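Local coordinates for protein beta-N-acetylhexosaminidase (Mycobacterium smegmatis, PDB 4YYF) that probably hydrolyses terminal non-reducing N-acetyl-D-hexosamine residues from N-acetyl-beta-D-hexosaminides, as a member of glycoside hydrolase family 3, at residues P40-L45 / V330-E335; P200-F205 / A243-M248; L286-D291 / A316-W321. The protein carries 1 engineered substitution. All blocks are in the same frame, centred on the assembly; numbering follows the deposited sequence.

From the N terminus, helix 41-46 comes first, and contact 1 joins it to helix 327-340 near the other end of the chain. This closes a long loop that holds most of a TIM barrel. Contacts 2 and 3 both lie within that loop, one after the other, and neither crosses the other. Contact 2 pairs strand 199-205 with strand 246-249. Contact 3 then joins 286-291 to 316-321 and completes the ring of barrel strands. Strands 246-249 and 287-289 are neighbours, so contacts 2 and 3 touch through their backbones. Contact 3 meets contact 1 where Trp321 packs on Val330. Contacts 1 and 2 do not touch.

Contact 1: residues P40-L45 / V330-E335; sequences PARDKL and VLDRLE
Arg42 reaches across to Leu331, Asp332 and Glu335, joining two helices on the outer layer of the TIM barrel. The axes of 41-45 and 330-335 approach to 9.9 Å, and their directions differ by 116°. The contact has a charged half around Arg42 and an apolar half around Leu45. Arg42 CG is anti to the backbone N (chi1 -172°), and the chain stays extended from there to NE. The extended side chain crosses that of Leu331 at about a right angle. Leu331 CB sits over the centre of one guanidinium face, 3.5 Å from Arg42 CZ. Two acids meet the guanidinium near its plane. Glu335 OE1 accepts Arg42 NH1 at 2.7 Å through its anti lone pair, the one pointing away from OE2. The same NH1 gives its other hydrogen to Asp332 OD1 at 2.9 Å, which it meets almost head-on. A weak bond from Arg42 NH2 to Asp332 OD1 spans 3.2 Å. NH1 and NH2 thus share the single oxygen OD1, and the two planes are 51° apart; this is not a two-oxygen, side-on pair. Arg42 NH2 also has a weak bond to Pro328 O. With two acids beside it, the arginine charge is probably well compensated. Leu45 carries the buried half. Its CB touches Leu331 CD2 at 3.9 Å. The Leu45 and Leu334 side chains run antiparallel alongside one another, with Leu45 CD1 against Leu334 CB at 3.7 Å. Leu45 also packs on Val348 of helix 345-357, and Leu334 on Leu312 of helix 304-314, which tie this half into the helical layer. The two halves meet at Glu335: its OE1 holds Arg42, while its CG lies 3.7 Å from Leu45 CD1.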
loop_
_atom_site.group_PDB
_atom_site.type_symbol
_atom_site.label_atom_id
_atom_site.label_comp_id
_atom_site.label_asym_id
_atom_site.label_seq_id
_atom_site.Cartn_x
_atom_site.Cartn_y
_atom_site.Cartn_z
ATOM N N PRO A 40 10.632 -8.181 -20.999
ATOM C CA PRO A 40 11.692 -9.004 -20.399
ATOM C C PRO A 40 11.278 -9.431 -18.998
ATOM O O PRO A 40 10.652 -8.633 -18.296
ATOM C CB PRO A 40 12.870 -8.034 -20.297
ATOM C CG PRO A 40 12.617 -7.007 -21.350
ATOM C CD PRO A 40 11.124 -6.850 -21.407
ATOM N N ALA A 41 11.608 -10.655 -18.599
ATOM C CA ALA A 41 11.213 -11.167 -17.284
ATOM C C ALA A 41 11.589 -10.235 -16.135
ATOM O O ALA A 41 10.811 -10.045 -15.202
ATOM C CB ALA A 41 11.794 -12.560 -17.060
ATOM N N ARG A 42 12.777 -9.645 -16.199
ATOM C CA ARG A 42 13.253 -8.796 -15.110
ATOM C C ARG A 42 12.436 -7.504 -15.026
ATOM O O ARG A 42 12.190 -6.985 -13.937
ATOM C CB ARG A 42 14.756 -8.511 -15.286
ATOM C CG ARG A 42 15.436 -7.792 -14.120
ATOM C CD ARG A 42 16.948 -7.790 -14.330
ATOM N NE ARG A 42 17.703 -7.186 -13.230
ATOM C CZ ARG A 42 18.215 -7.864 -12.207
ATOM N NH1 ARG A 42 18.039 -9.185 -12.111
ATOM N NH2 ARG A 42 18.905 -7.219 -11.272
ATOM N N ASP A 43 11.987 -6.990 -16.165
ATOM C CA ASP A 43 11.169 -5.771 -16.136
ATOM C C ASP A 43 9.740 -6.038 -15.667
ATOM O O ASP A 43 9.104 -5.162 -15.064
ATOM C CB ASP A 43 11.174 -5.069 -17.498
ATOM C CG ASP A 43 12.546 -4.532 -17.871
ATOM O OD1 ASP A 43 13.430 -4.465 -16.987
ATOM O OD2 ASP A 43 12.739 -4.181 -19.052
ATOM N N LYS A 44 9.229 -7.235 -15.956
ATOM C CA LYS A 44 7.951 -7.656 -15.393
ATOM C C LYS A 44 8.064 -7.711 -13.888
ATOM O O LYS A 44 7.167 -7.268 -13.187
ATOM C CB LYS A 44 7.546 -9.037 -15.890
ATOM C CG LYS A 44 7.216 -9.122 -17.358
ATOM C CD LYS A 44 6.756 -10.530 -17.679
ATOM C CE LYS A 44 6.155 -10.621 -19.067
ATOM N NZ LYS A 44 5.536 -11.967 -19.285
ATOM N N LEU A 45 9.164 -8.278 -13.393
ATOM C CA LEU A 45 9.389 -8.371 -11.942
ATOM C C LEU A 45 9.550 -7.000 -11.292
ATOM O O LEU A 45 9.005 -6.746 -10.200
ATOM C CB LEU A 45 10.602 -9.263 -11.620
ATOM C CG LEU A 45 10.415 -10.742 -11.994
ATOM C CD1 LEU A 45 11.726 -11.521 -11.926
ATOM C CD2 LEU A 45 9.375 -11.363 -11.074
ATOM N N VAL A 330 17.204 -7.966 -5.073
ATOM C CA VAL A 330 15.836 -8.468 -5.036
ATOM C C VAL A 330 15.437 -9.048 -6.392
ATOM O O VAL A 330 14.923 -10.160 -6.475
ATOM C CB VAL A 330 14.840 -7.375 -4.572
ATOM C CG1 VAL A 330 13.396 -7.805 -4.848
ATOM C CG2 VAL A 330 15.034 -7.089 -3.087
ATOM N N LEU A 331 15.693 -8.300 -7.456
ATOM C CA LEU A 331 15.384 -8.777 -8.799
ATOM C C LEU A 331 16.150 -10.057 -9.133
ATOM O O LEU A 331 15.609 -10.966 -9.764
ATOM C CB LEU A 331 15.681 -7.678 -9.825
ATOM C CG LEU A 331 14.709 -6.492 -9.756
ATOM C CD1 LEU A 331 15.182 -5.367 -10.673
ATOM C CD2 LEU A 331 13.285 -6.919 -10.128
ATOM N N ASP A 332 17.410 -10.131 -8.712
ATOM C CA ASP A 332 18.192 -11.360 -8.862
ATOM C C ASP A 332 17.510 -12.546 -8.193
ATOM O O ASP A 332 17.437 -13.638 -8.756
ATOM C CB ASP A 332 19.592 -11.193 -8.257
ATOM C CG ASP A 332 20.514 -10.386 -9.137
ATOM O OD1 ASP A 332 20.103 -10.020 -10.255
ATOM O OD2 ASP A 332 21.658 -10.123 -8.711
ATOM N N ARG A 333 17.018 -12.334 -6.982
ATOM C CA ARG A 333 16.413 -13.427 -6.228
ATOM C C ARG A 333 15.080 -13.837 -6.865
ATOM O O ARG A 333 14.712 -15.012 -6.871
ATOM C CB ARG A 333 16.208 -13.008 -4.763
ATOM C CG ARG A 333 15.580 -14.079 -3.859
ATOM C CD ARG A 333 16.512 -15.278 -3.669
ATOM N NE ARG A 333 15.940 -16.330 -2.813
ATOM C CZ ARG A 333 15.307 -17.411 -3.265
ATOM N NH1 ARG A 333 15.154 -17.595 -4.569
ATOM N NH2 ARG A 333 14.826 -18.315 -2.415
ATOM N N LEU A 334 14.357 -12.864 -7.412
ATOM C CA LEU A 334 13.064 -13.163 -8.012
ATOM C C LEU A 334 13.214 -13.979 -9.294
ATOM O O LEU A 334 12.435 -14.899 -9.538
ATOM C CB LEU A 334 12.267 -11.883 -8.259
ATOM C CG LEU A 334 11.799 -11.196 -6.973
ATOM C CD1 LEU A 334 11.004 -9.929 -7.292
ATOM C CD2 LEU A 334 10.955 -12.165 -6.153
ATOM N N GLU A 335 14.217 -13.651 -10.101
ATOM C CA GLU A 335 14.532 -14.448 -11.280
ATOM C C GLU A 335 14.911 -15.890 -10.919
ATOM O O GLU A 335 14.498 -16.836 -11.591
ATOM C CB GLU A 335 15.644 -13.784 -12.097
ATOM C CG GLU A 335 15.253 -12.454 -12.706
ATOM C CD GLU A 335 16.151 -12.057 -13.875
ATOM O OE1 GLU A 335 16.935 -11.088 -13.732
ATOM O OE2 GLU A 335 16.070 -12.709 -14.943
#

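Contact 2: residues P200-F205 / A243-M248; sequences PVLKHF and APVAVM
Val201 pairs with Ala246 and Leu202 with Val247, in two neighbouring parallel strands of the TIM barrel. Ala246 N bonds to Pro200 O, Leu202 N to Ala246 O, and Met248 N to Leu202 O at 2.8 Å. Side chains alternate between two faces. Val201 and Ala246 point inward. Leu202 and Val247 point toward the surrounding helices. On the inner face, Val201 CG1 is anti to the backbone N (chi1 -172°). This bump settles over the backbone where Val247 runs into Met248, 3.5 Å from Met248 N. It also touches Met248 CB, which fills the gap between Val201 CG1 and Lys203 CB. The small Ala246 CB meets the other valine branch, Val201 CG2, at 4.0 Å. On the outer face, the Leu202 fork crosses Val245 at about a right angle, with Leu202 CG 3.7 Å from Val245 CG2. Tyr236 and Leu239 of helix 234-239 pack on the same leucine. Val247 CG1 fits against Phe205 CB at 3.6 Å. A cis peptide joins Lys203 to His204, where the chain turns a corner. Phe205 N still bonds to Met248 O. Lys203 CG lies 3.6 Å above the centre of the His204 ring. Lys203 NZ is held by Glu106 and Phe155 O, and His204 ND1 by Asp160. Lys203 and His204 begin a KHFPGHG sequence, consistent with the Lys-His motif of GH3 N-acetylhexosaminidases, which probably helps bind the sugar. An acetate, probably from the crystallisation liquor, lies beside His204. The SE of Met248, a selenomethionine, meets the His204 ring obliquely, 4.2 Å from His204 CD2.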
loop_
_atom_site.group_PDB
_atom_site.type_symbol
_atom_site.label_atom_id
_atom_site.label_comp_id
_atom_site.label_asym_id
_atom_site.label_seq_id
_atom_site.Cartn_x
_atom_site.Cartn_y
_atom_site.Cartn_z
ATOM N N PRO A 200 -6.728 5.353 -3.907
ATOM C CA PRO A 200 -6.688 5.141 -2.457
ATOM C C PRO A 200 -6.350 3.687 -2.111
ATOM O O PRO A 200 -6.617 2.775 -2.906
ATOM C CB PRO A 200 -8.107 5.501 -2.010
ATOM C CG PRO A 200 -8.971 5.238 -3.208
ATOM C CD PRO A 200 -8.106 5.341 -4.446
ATOM N N VAL A 201 -5.726 3.480 -0.952
ATOM C CA VAL A 201 -5.335 2.132 -0.524
ATOM C C VAL A 201 -5.847 1.886 0.898
ATOM O O VAL A 201 -5.384 2.519 1.838
ATOM C CB VAL A 201 -3.802 1.937 -0.554
ATOM C CG1 VAL A 201 -3.447 0.451 -0.287
ATOM C CG2 VAL A 201 -3.207 2.384 -1.913
ATOM N N LEU A 202 -6.805 0.974 1.041
ATOM C CA LEU A 202 -7.360 0.615 2.348
ATOM C C LEU A 202 -6.344 -0.208 3.149
ATOM O O LEU A 202 -5.800 -1.182 2.635
ATOM C CB LEU A 202 -8.626 -0.219 2.151
ATOM C CG LEU A 202 -9.668 0.320 1.166
ATOM C CD1 LEU A 202 -10.783 -0.703 0.968
ATOM C CD2 LEU A 202 -10.252 1.639 1.671
ATOM N N LYS A 203 -6.093 0.155 4.407
ATOM C CA LYS A 203 -5.064 -0.543 5.200
ATOM C C LYS A 203 -5.485 -0.597 6.679
ATOM O O LYS A 203 -6.298 0.234 7.094
ATOM C CB LYS A 203 -3.701 0.153 5.018
ATOM C CG LYS A 203 -3.599 1.531 5.667
ATOM C CD LYS A 203 -2.360 2.298 5.145
ATOM C CE LYS A 203 -2.098 3.566 5.960
ATOM N NZ LYS A 203 -0.913 4.329 5.434
ATOM N N HIS A 204 -4.979 -1.539 7.488
ATOM C CA HIS A 204 -4.009 -2.577 7.121
ATOM C C HIS A 204 -4.677 -3.961 7.241
ATOM O O HIS A 204 -4.875 -4.465 8.346
ATOM C CB HIS A 204 -2.782 -2.522 8.061
ATOM C CG HIS A 204 -2.102 -1.185 8.124
ATOM N ND1 HIS A 204 -2.554 -0.149 8.934
ATOM C CD2 HIS A 204 -0.992 -0.705 7.513
ATOM C CE1 HIS A 204 -1.771 0.896 8.791
ATOM N NE2 HIS A 204 -0.804 0.589 7.930
ATOM N N PHE A 205 -5.019 -4.572 6.110
ATOM C CA PHE A 205 -5.786 -5.829 6.069
ATOM C C PHE A 205 -5.024 -7.011 6.690
ATOM O O PHE A 205 -3.820 -7.167 6.465
ATOM C CB PHE A 205 -6.126 -6.133 4.602
ATOM C CG PHE A 205 -7.028 -7.318 4.393
ATOM C CD1 PHE A 205 -6.500 -8.600 4.241
ATOM C CD2 PHE A 205 -8.407 -7.147 4.280
ATOM C CE1 PHE A 205 -7.336 -9.697 4.018
ATOM C CE2 PHE A 205 -9.241 -8.241 4.051
ATOM C CZ PHE A 205 -8.698 -9.519 3.918
ATOM N N ALA A 243 -14.506 1.010 -6.776
ATOM C CA ALA A 243 -13.290 1.060 -7.587
ATOM C C ALA A 243 -13.106 2.421 -8.265
ATOM O O ALA A 243 -14.084 3.120 -8.526
ATOM C CB ALA A 243 -13.338 -0.031 -8.629
ATOM N N PRO A 244 -11.855 2.801 -8.568
ATOM C CA PRO A 244 -10.620 2.067 -8.262
ATOM C C PRO A 244 -10.232 2.165 -6.792
ATOM O O PRO A 244 -10.431 3.190 -6.121
ATOM C CB PRO A 244 -9.566 2.742 -9.146
ATOM C CG PRO A 244 -10.101 4.100 -9.411
ATOM C CD PRO A 244 -11.605 3.977 -9.424
ATOM N N VAL A 245 -9.686 1.068 -6.285
ATOM C CA VAL A 245 -9.246 1.018 -4.907
ATOM C C VAL A 245 -8.230 -0.116 -4.817
ATOM O O VAL A 245 -8.281 -1.067 -5.598
ATOM C CB VAL A 245 -10.452 0.792 -3.940
ATOM C CG1 VAL A 245 -11.019 -0.622 -4.088
ATOM C CG2 VAL A 245 -10.056 1.074 -2.483
ATOM N N ALA A 246 -7.290 0.011 -3.894
ATOM C CA ALA A 246 -6.303 -1.027 -3.631
ATOM C C ALA A 246 -6.394 -1.383 -2.160
ATOM O O ALA A 246 -7.053 -0.694 -1.395
ATOM C CB ALA A 246 -4.888 -0.561 -3.982
ATOM N N VAL A 247 -5.744 -2.473 -1.770
ATOM C CA VAL A 247 -5.705 -2.879 -0.371
ATOM C C VAL A 247 -4.241 -3.077 0.002
ATOM O O VAL A 247 -3.457 -3.556 -0.816
ATOM C CB VAL A 247 -6.489 -4.191 -0.154
ATOM C CG1 VAL A 247 -6.251 -4.771 1.276
ATOM C CG2 VAL A 247 -8.000 -3.981 -0.405
HETATM N N MSE A 248 -3.867 -2.678 1.220
HETATM C CA MSE A 248 -2.549 -3.004 1.764
HETATM C C MSE A 248 -2.682 -4.010 2.908
HETATM O O MSE A 248 -3.455 -3.800 3.844
HETATM C CB MSE A 248 -1.851 -1.750 2.294
HETATM C CG MSE A 248 -0.502 -2.034 2.994
HETATM SE SE MSE A 248 0.367 -0.366 3.575
HETATM C CE MSE A 248 1.024 0.189 1.865
#

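Contact 3: residues L286-D291 / A316-W321; sequences LVYTDD and ADNALW
The backbones of Tyr288 and Asn318 form a single bridge, in segments whose directions differ by 36°. This pairing closes the eight-stranded ring of the TIM barrel. Thr289 N donates to Asn318 O at 3.0 Å, nearly along the C=O axis. On the other side of the bridge, Val287 O accepts Asp317 N and, more weakly, Asn318 N. Asp317 adds a side-chain bond beside it: its OD2 takes Val287 N at 2.8 Å, through the lone pair facing away from OD1. Arg274 shares OD2, while OD1 bonds to Ser351 and Arg354. Ser351 also belongs to the sodium site, so the aspartate links this pairing to that site. Leu286 CD1 packs on Asp317 CB at 3.6 Å. The Asn318 amide lies alongside the Tyr288 ring, both directed to the same side. Their planes are 43° apart, and Tyr288 CE1 is 3.4 Å from Asn318 OD1. Thr50 and Asn355 hold the two ends of that amide. Next, the Thr289 hydroxyl, not a backbone carbonyl, accepts Leu320 N, with Thr289 OG1 at 3.2 Å. This OG1 stands between the backbone N and the carbonyl carbon (chi1 68°). The same hydroxyl donates to Asp290 O. Thr289 O is buried and has no partner in the model. Thr289 CG2 lies 3.7 Å from Ala316 CB. Past the bridge, Leu320 CD1 lies 3.6 Å from Asp291 CA. Asp290, near the acetate beside His204, accepts Asp291 N through its OD1 at 2.7 Å.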
loop_
_atom_site.group_PDB
_atom_site.type_symbol
_atom_site.label_atom_id
_atom_site.label_comp_id
_atom_site.label_asym_id
_atom_site.label_seq_id
_atom_site.Cartn_x
_atom_site.Cartn_y
_atom_site.Cartn_z
ATOM N N LEU A 286 -5.650 -4.347 -6.915
ATOM C CA LEU A 286 -4.248 -4.324 -6.549
ATOM C C LEU A 286 -4.052 -4.460 -5.045
ATOM O O LEU A 286 -4.726 -3.799 -4.248
ATOM C CB LEU A 286 -3.631 -3.007 -7.021
ATOM C CG LEU A 286 -2.110 -2.922 -7.065
ATOM C CD1 LEU A 286 -1.593 -3.923 -8.090
ATOM C CD2 LEU A 286 -1.664 -1.496 -7.411
ATOM N N VAL A 287 -3.123 -5.324 -4.652
ATOM C CA VAL A 287 -2.846 -5.548 -3.235
ATOM C C VAL A 287 -1.372 -5.272 -2.930
ATOM O O VAL A 287 -0.489 -5.930 -3.489
ATOM C CB VAL A 287 -3.218 -6.987 -2.808
ATOM C CG1 VAL A 287 -2.939 -7.179 -1.331
ATOM C CG2 VAL A 287 -4.700 -7.269 -3.083
ATOM N N TYR A 288 -1.118 -4.294 -2.053
ATOM C CA TYR A 288 0.237 -3.958 -1.616
ATOM C C TYR A 288 0.574 -4.670 -0.314
ATOM O O TYR A 288 -0.328 -5.056 0.433
ATOM C CB TYR A 288 0.346 -2.453 -1.317
ATOM C CG TYR A 288 0.407 -1.526 -2.509
ATOM C CD1 TYR A 288 1.628 -1.138 -3.039
ATOM C CD2 TYR A 288 -0.752 -0.991 -3.064
ATOM C CE1 TYR A 288 1.701 -0.256 -4.121
ATOM C CE2 TYR A 288 -0.692 -0.100 -4.158
ATOM C CZ TYR A 288 0.543 0.249 -4.674
ATOM O OH TYR A 288 0.645 1.118 -5.743
ATOM N N THR A 289 1.873 -4.808 -0.021
ATOM C CA THR A 289 2.296 -5.122 1.338
ATOM C C THR A 289 2.650 -3.829 2.050
ATOM O O THR A 289 2.952 -2.818 1.418
ATOM C CB THR A 289 3.569 -5.983 1.384
ATOM O OG1 THR A 289 4.669 -5.192 0.908
ATOM C CG2 THR A 289 3.418 -7.239 0.546
ATOM N N ASP A 290 2.663 -3.883 3.376
ATOM C CA ASP A 290 3.248 -2.818 4.187
ATOM C C ASP A 290 4.769 -2.947 4.020
ATOM O O ASP A 290 5.253 -3.899 3.396
ATOM C CB ASP A 290 2.818 -3.007 5.652
ATOM C CG ASP A 290 2.948 -1.738 6.500
ATOM O OD1 ASP A 290 3.597 -0.760 6.082
ATOM O OD2 ASP A 290 2.397 -1.740 7.618
ATOM N N ASP A 291 5.511 -1.986 4.561
ATOM C CA ASP A 291 6.972 -1.890 4.404
ATOM C C ASP A 291 7.695 -3.163 4.857
ATOM O O ASP A 291 7.605 -3.559 6.011
ATOM C CB ASP A 291 7.436 -0.636 5.168
ATOM C CG ASP A 291 8.932 -0.567 5.423
ATOM O OD1 ASP A 291 9.747 -1.196 4.718
ATOM O OD2 ASP A 291 9.296 0.172 6.362
ATOM N N ALA A 316 0.639 -11.189 -2.823
ATOM C CA ALA A 316 0.695 -9.744 -3.012
ATOM C C ALA A 316 0.961 -9.419 -4.481
ATOM O O ALA A 316 1.663 -10.163 -5.169
ATOM C CB ALA A 316 1.765 -9.118 -2.121
ATOM N N ASP A 317 0.399 -8.312 -4.962
ATOM C CA ASP A 317 0.689 -7.845 -6.321
ATOM C C ASP A 317 1.829 -6.852 -6.307
ATOM O O ASP A 317 2.433 -6.566 -7.342
ATOM C CB ASP A 317 -0.499 -7.100 -6.908
ATOM C CG ASP A 317 -1.730 -7.942 -6.984
ATOM O OD1 ASP A 317 -1.670 -9.020 -7.608
ATOM O OD2 ASP A 317 -2.757 -7.517 -6.412
ATOM N N ASN A 318 2.092 -6.277 -5.144
ATOM C CA ASN A 318 3.078 -5.210 -5.079
ATOM C C ASN A 318 3.839 -5.226 -3.763
ATOM O O ASN A 318 3.261 -5.046 -2.694
ATOM C CB ASN A 318 2.404 -3.853 -5.290
ATOM C CG ASN A 318 3.385 -2.783 -5.728
ATOM O OD1 ASN A 318 4.260 -2.372 -4.964
ATOM N ND2 ASN A 318 3.246 -2.330 -6.966
ATOM N N ALA A 319 5.142 -5.449 -3.856
ATOM C CA ALA A 319 6.002 -5.538 -2.679
ATOM C C ALA A 319 6.653 -4.194 -2.448
ATOM O O ALA A 319 7.363 -3.674 -3.324
ATOM C CB ALA A 319 7.065 -6.610 -2.880
ATOM N N LEU A 320 6.423 -3.642 -1.259
ATOM C CA LEU A 320 6.846 -2.289 -0.927
ATOM C C LEU A 320 7.919 -2.327 0.160
ATOM O O LEU A 320 7.776 -3.047 1.146
ATOM C CB LEU A 320 5.618 -1.511 -0.422
ATOM C CG LEU A 320 5.633 -0.057 0.093
ATOM C CD1 LEU A 320 5.994 0.049 1.547
ATOM C CD2 LEU A 320 6.541 0.834 -0.709
ATOM N N TRP A 321 8.992 -1.564 -0.029
ATOM C CA TRP A 321 9.954 -1.302 1.050
ATOM C C TRP A 321 10.589 0.067 0.831
ATOM O O TRP A 321 10.325 0.709 -0.183
ATOM C CB TRP A 321 10.971 -2.443 1.225
ATOM C CG TRP A 321 12.120 -2.501 0.236
ATOM C CD1 TRP A 321 13.409 -2.071 0.445
ATOM C CD2 TRP A 321 12.097 -3.072 -1.086
ATOM N NE1 TRP A 321 14.178 -2.328 -0.674
ATOM C CE2 TRP A 321 13.398 -2.940 -1.621
ATOM C CE3 TRP A 321 11.099 -3.672 -1.866
ATOM C CZ2 TRP A 321 13.722 -3.379 -2.913
ATOM C CZ3 TRP A 321 11.423 -4.112 -3.146
ATOM C CH2 TRP A 321 12.724 -3.962 -3.655
#